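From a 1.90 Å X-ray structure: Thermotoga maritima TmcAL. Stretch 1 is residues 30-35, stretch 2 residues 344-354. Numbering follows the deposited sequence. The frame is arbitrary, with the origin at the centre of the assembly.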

# COMPACT_ATOMS: atom_id res chain seq x y z
N PRO A 30 -45.44 -3.41 -5.65
CA PRO A 30 -45.10 -3.37 -4.23
C PRO A 30 -45.56 -2.08 -3.56
O PRO A 30 -45.80 -1.06 -4.24
CB PRO A 30 -43.57 -3.46 -4.23
CG PRO A 30 -43.18 -2.70 -5.50
CD PRO A 30 -44.32 -2.97 -6.50
N ASP A 31 -45.71 -2.13 -2.24
CA ASP A 31 -46.00 -0.93 -1.46
C ASP A 31 -44.73 -0.08 -1.31
O ASP A 31 -44.80 1.14 -1.26
CB ASP A 31 -46.57 -1.33 -0.09
CG ASP A 31 -47.90 -2.05 -0.20
OD1 ASP A 31 -47.96 -3.29 -0.03
OD2 ASP A 31 -48.89 -1.38 -0.51
N TYR A 32 -43.58 -0.75 -1.27
CA TYR A 32 -42.27 -0.09 -1.17
C TYR A 32 -41.23 -0.85 -1.98
O TYR A 32 -41.38 -2.04 -2.21
CB TYR A 32 -41.79 0.00 0.29
CG TYR A 32 -42.79 0.67 1.22
CD1 TYR A 32 -42.77 2.06 1.41
CD2 TYR A 32 -43.74 -0.08 1.90
CE1 TYR A 32 -43.67 2.68 2.25
CE2 TYR A 32 -44.66 0.53 2.73
CZ TYR A 32 -44.61 1.91 2.90
OH TYR A 32 -45.51 2.50 3.73
N THR A 33 -40.17 -0.15 -2.36
CA THR A 33 -39.04 -0.74 -3.07
C THR A 33 -37.74 -0.45 -2.32
O THR A 33 -37.45 0.70 -2.01
CB THR A 33 -38.95 -0.20 -4.50
OG1 THR A 33 -40.15 -0.56 -5.21
CG2 THR A 33 -37.75 -0.76 -5.24
N ILE A 34 -36.98 -1.50 -2.05
CA ILE A 34 -35.73 -1.41 -1.33
C ILE A 34 -34.62 -1.93 -2.23
O ILE A 34 -34.74 -3.00 -2.81
CB ILE A 34 -35.78 -2.22 -0.04
CG1 ILE A 34 -36.83 -1.63 0.92
CG2 ILE A 34 -34.41 -2.28 0.61
CD1 ILE A 34 -37.08 -2.52 2.14
N ALA A 35 -33.53 -1.16 -2.36
CA ALA A 35 -32.38 -1.63 -3.14
C ALA A 35 -31.20 -1.92 -2.23
O ALA A 35 -30.97 -1.18 -1.29
CB ALA A 35 -31.98 -0.59 -4.18
N GLU A 344 -38.85 10.43 1.98
CA GLU A 344 -39.91 10.68 2.95
C GLU A 344 -40.90 9.51 3.01
O GLU A 344 -41.33 9.09 4.10
CB GLU A 344 -40.63 11.97 2.61
CG GLU A 344 -41.71 12.33 3.59
CD GLU A 344 -42.34 13.66 3.29
OE1 GLU A 344 -41.79 14.40 2.44
OE2 GLU A 344 -43.37 13.96 3.92
N LYS A 345 -41.27 9.00 1.85
CA LYS A 345 -42.11 7.81 1.76
C LYS A 345 -41.39 6.61 2.37
O LYS A 345 -41.99 5.81 3.09
CB LYS A 345 -42.50 7.52 0.31
CG LYS A 345 -43.32 6.23 0.12
CD LYS A 345 -44.71 6.38 0.75
CE LYS A 345 -45.63 5.20 0.36
NZ LYS A 345 -47.00 5.31 0.98
N GLY A 346 -40.10 6.48 2.06
CA GLY A 346 -39.26 5.43 2.59
C GLY A 346 -39.24 5.32 4.11
O GLY A 346 -39.02 4.23 4.65
N ARG A 347 -39.46 6.45 4.80
CA ARG A 347 -39.54 6.45 6.27
C ARG A 347 -40.45 5.38 6.82
O ARG A 347 -40.16 4.75 7.84
CB ARG A 347 -40.07 7.79 6.80
CG ARG A 347 -39.13 8.98 6.70
CD ARG A 347 -39.91 10.23 7.18
NE ARG A 347 -39.06 11.41 7.30
CZ ARG A 347 -39.54 12.66 7.35
NH1 ARG A 347 -40.86 12.87 7.25
NH2 ARG A 347 -38.70 13.68 7.48
N GLU A 348 -41.60 5.22 6.17
CA GLU A 348 -42.63 4.29 6.60
C GLU A 348 -42.10 2.86 6.62
O GLU A 348 -42.34 2.13 7.59
CB GLU A 348 -43.86 4.39 5.70
CG GLU A 348 -44.49 5.79 5.68
CD GLU A 348 -45.47 5.99 4.54
OE1 GLU A 348 -45.78 5.01 3.82
OE2 GLU A 348 -45.94 7.14 4.36
N ILE A 349 -41.38 2.44 5.58
CA ILE A 349 -40.91 1.05 5.54
C ILE A 349 -39.66 0.91 6.40
O ILE A 349 -39.43 -0.12 7.01
CB ILE A 349 -40.66 0.53 4.08
CG1 ILE A 349 -40.42 -0.99 4.07
CG2 ILE A 349 -39.48 1.24 3.41
CD1 ILE A 349 -41.59 -1.79 4.66
N LEU A 350 -38.89 1.99 6.52
CA LEU A 350 -37.72 1.93 7.39
C LEU A 350 -38.15 1.78 8.85
O LEU A 350 -37.55 1.03 9.63
CB LEU A 350 -36.85 3.17 7.21
CG LEU A 350 -35.57 3.20 8.05
CD1 LEU A 350 -34.74 1.95 7.80
CD2 LEU A 350 -34.77 4.47 7.73
N SER A 351 -39.24 2.45 9.21
CA SER A 351 -39.78 2.33 10.55
C SER A 351 -40.21 0.88 10.86
O SER A 351 -39.98 0.35 11.96
CB SER A 351 -40.95 3.31 10.72
OG SER A 351 -41.57 3.14 11.97
N LEU A 352 -40.83 0.23 9.88
CA LEU A 352 -41.23 -1.16 10.05
C LEU A 352 -40.00 -2.07 10.15
O LEU A 352 -39.99 -3.00 10.95
CB LEU A 352 -42.12 -1.61 8.89
CG LEU A 352 -42.72 -3.00 9.09
CD1 LEU A 352 -43.60 -3.04 10.35
CD2 LEU A 352 -43.54 -3.41 7.88
N MET A 353 -38.98 -1.81 9.33
CA MET A 353 -37.72 -2.55 9.42
C MET A 353 -37.13 -2.49 10.81
O MET A 353 -36.57 -3.48 11.29
CB MET A 353 -36.70 -2.02 8.41
CG MET A 353 -37.00 -2.43 6.97
SD MET A 353 -35.92 -1.59 5.80
CE MET A 353 -34.32 -1.99 6.49
N ARG A 354 -37.24 -1.35 11.48
CA ARG A 354 -36.67 -1.25 12.82
C ARG A 354 -37.36 -2.22 13.76
O ARG A 354 -36.74 -2.72 14.71
CB ARG A 354 -36.75 0.18 13.36
CG ARG A 354 -35.86 1.16 12.59
CD ARG A 354 -35.73 2.50 13.31
NE ARG A 354 -35.15 3.53 12.45
CZ ARG A 354 -33.84 3.70 12.25
NH1 ARG A 354 -33.40 4.67 11.46
NH2 ARG A 354 -32.96 2.90 12.85
O HOH W 1 -47.17 2.53 -0.29

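A strand packs across a helix more than 300 residues away in the chain through a small apolar contact, centred on Tyr32 and finished at its solvent side by one short hydrogen bond. The two axes approach to 9.0 Å at 71°, and the stretches bury 320 Å² in all. Tyr32 gives the largest share: with chi1 in m, its ring lies against the helix, and Ile349 CB sits over one face, 3.7 Å from the ring centroid and 18° off the normal, a CH-pi contact. The flat ring can thus meet the branched CB closely (Tyr32 CG to Ile349 CB, 3.6 Å). Tyrosine also suits this partly exposed site because its hydroxyl reaches past the apolar patch: Tyr32 OH donates to Glu348 OE1 at 2.5 Å. The same carboxylate oxygen takes a salt bridge from Lys345 NZ (3.1 Å to Glu348 OE1), so one acceptor serves both groups. Lys345 CE lies 3.7 Å from Tyr32 CE1, and a water links the backbone to the ammonium, donating to Asp31 O (2.9 Å) and weakly accepting from Lys345 NZ (3.1 Å). Two residues along the strand, Ile34 also points toward the helix; its CD1 meets Ile349 CG1 at 4.1 Å and Met353 SD at 4.0 Å, one helical turn apart, and all three are buried apolar side chains that need no polar partner. Thr33, between Tyr32 and Ile34, points away.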